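Side-chain contact in flagellin B1 (Methanocaldococcus jannaschii DSM 2661, PDB 5YA6), which probably polymerises into the filament of the archaellum, the motility organelle of archaea, and carries a bound calcium ion: residues K24-I29 with N123-F128. Residues are numbered along the deposited sequence; the frame is centred on the assembly and turned at random.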
# COMPACT_ATOMS: atom_id res chain seq x y z
N LYS B 24 20.26 2.86 15.67
CA LYS B 24 20.12 4.02 16.54
C LYS B 24 20.92 5.24 16.08
O LYS B 24 20.46 6.35 16.22
CB LYS B 24 20.44 3.62 17.98
CG LYS B 24 21.86 3.24 18.29
CD LYS B 24 21.93 2.55 19.66
CE LYS B 24 21.17 3.31 20.74
NZ LYS B 24 21.51 2.84 22.13
N THR B 25 22.06 5.00 15.41
CA THR B 25 22.85 6.10 14.87
C THR B 25 22.25 6.77 13.67
O THR B 25 22.67 7.86 13.27
CB THR B 25 24.32 5.66 14.56
OG1 THR B 25 24.39 4.85 13.36
CG2 THR B 25 24.93 4.92 15.70
N LEU B 26 21.26 6.11 13.04
CA LEU B 26 20.57 6.71 11.91
C LEU B 26 19.17 7.18 12.26
O LEU B 26 18.48 7.74 11.42
CB LEU B 26 20.51 5.68 10.78
CG LEU B 26 21.84 5.37 10.03
CD1 LEU B 26 21.59 4.25 9.02
CD2 LEU B 26 22.37 6.62 9.41
N GLY B 27 18.74 6.86 13.48
CA GLY B 27 17.48 7.37 14.06
C GLY B 27 16.22 6.68 13.58
O GLY B 27 15.14 7.31 13.56
N GLY B 28 16.38 5.44 13.13
CA GLY B 28 15.26 4.75 12.51
C GLY B 28 15.54 3.40 11.92
O GLY B 28 16.65 2.86 12.04
N ILE B 29 14.53 2.89 11.21
CA ILE B 29 14.68 1.63 10.53
C ILE B 29 15.40 1.80 9.19
O ILE B 29 14.90 2.52 8.31
CB ILE B 29 13.31 0.91 10.41
CG1 ILE B 29 12.89 0.50 11.84
CG2 ILE B 29 13.37 -0.25 9.41
CD1 ILE B 29 11.54 -0.09 11.89
N ASN B 123 17.18 -2.16 1.49
CA ASN B 123 17.86 -1.14 2.23
C ASN B 123 17.02 0.07 2.18
O ASN B 123 17.01 0.83 1.19
CB ASN B 123 19.27 -0.78 1.71
CG ASN B 123 19.99 0.09 2.74
OD1 ASN B 123 19.55 1.17 3.04
ND2 ASN B 123 21.05 -0.43 3.35
N ALA B 124 16.21 0.24 3.22
CA ALA B 124 15.30 1.40 3.27
C ALA B 124 16.01 2.73 3.30
O ALA B 124 15.50 3.69 2.74
CB ALA B 124 14.40 1.29 4.50
N ASN B 125 17.17 2.80 3.97
CA ASN B 125 17.98 4.00 3.99
C ASN B 125 18.34 4.43 2.56
O ASN B 125 18.27 5.61 2.22
CB ASN B 125 19.22 3.73 4.87
CG ASN B 125 20.04 4.92 5.14
OD1 ASN B 125 19.57 5.95 5.63
ND2 ASN B 125 21.34 4.80 4.86
N ALA B 126 18.64 3.46 1.71
CA ALA B 126 19.00 3.75 0.35
C ALA B 126 17.77 4.05 -0.53
O ALA B 126 17.76 4.99 -1.35
CB ALA B 126 19.86 2.63 -0.21
N VAL B 127 16.67 3.34 -0.31
CA VAL B 127 15.44 3.59 -1.11
C VAL B 127 14.77 4.93 -0.78
O VAL B 127 14.38 5.68 -1.68
CB VAL B 127 14.43 2.41 -0.93
CG1 VAL B 127 13.15 2.66 -1.70
CG2 VAL B 127 15.04 1.09 -1.43
N PHE B 128 14.69 5.23 0.49
CA PHE B 128 13.95 6.39 0.96
C PHE B 128 14.83 7.57 1.25
O PHE B 128 14.30 8.61 1.61
CB PHE B 128 13.12 5.99 2.22
CG PHE B 128 12.17 4.81 2.01
CD1 PHE B 128 11.40 4.68 0.88
CD2 PHE B 128 12.08 3.81 2.96
CE1 PHE B 128 10.52 3.60 0.72
CE2 PHE B 128 11.21 2.75 2.80
CZ PHE B 128 10.44 2.63 1.66
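Leu26 has CG roughly anti to its backbone C, chi1 -72°, and CD1 anti to CA, while Asn125 swings its amide anti to the backbone N, chi1 -172°; the two side chains thus reach toward each other from a turn and from a short helix. CD1 of Leu26 sits over the flat amide of Asn125, lying 4.2 Å from ND2 and 4.3 Å from OD1, so the methyl faces the broad side of the group and meets both ends almost equally. The fit is a loose van der Waals one, and Leu26 also rests on Ala131. A second, deeper touch brings CB of Ala124 to 4.0 Å from the backbone O of Ile29. Here it is the strand's carbonyl that faces the helix; the Ile29 side chain leads away, to Thr156 and Tyr160.

The turn belongs to the hairpin between strands 13-23 and 28-38, where Gly27 and Gly28 lie across from Asp23 in a G1 beta bulge; Gly27 takes the positive phi that glycine favours. The helix 124-128 directly follows strand 117-123, the neighbour of 28-38 in the sheet, so the contact joins the ends of two adjacent antiparallel strands. Asn123 is the N-cap: its OD1 accepts from Ala126 N at 2.8 Å, with an N-H...O angle of 144° and the donor tilted out of the carbonyl plane. Backbone hydrogen bonds pair Asn125 with Asp30 and Ile29 with Ile132, tying strand 28-38 to the helix and to the loop that follows it.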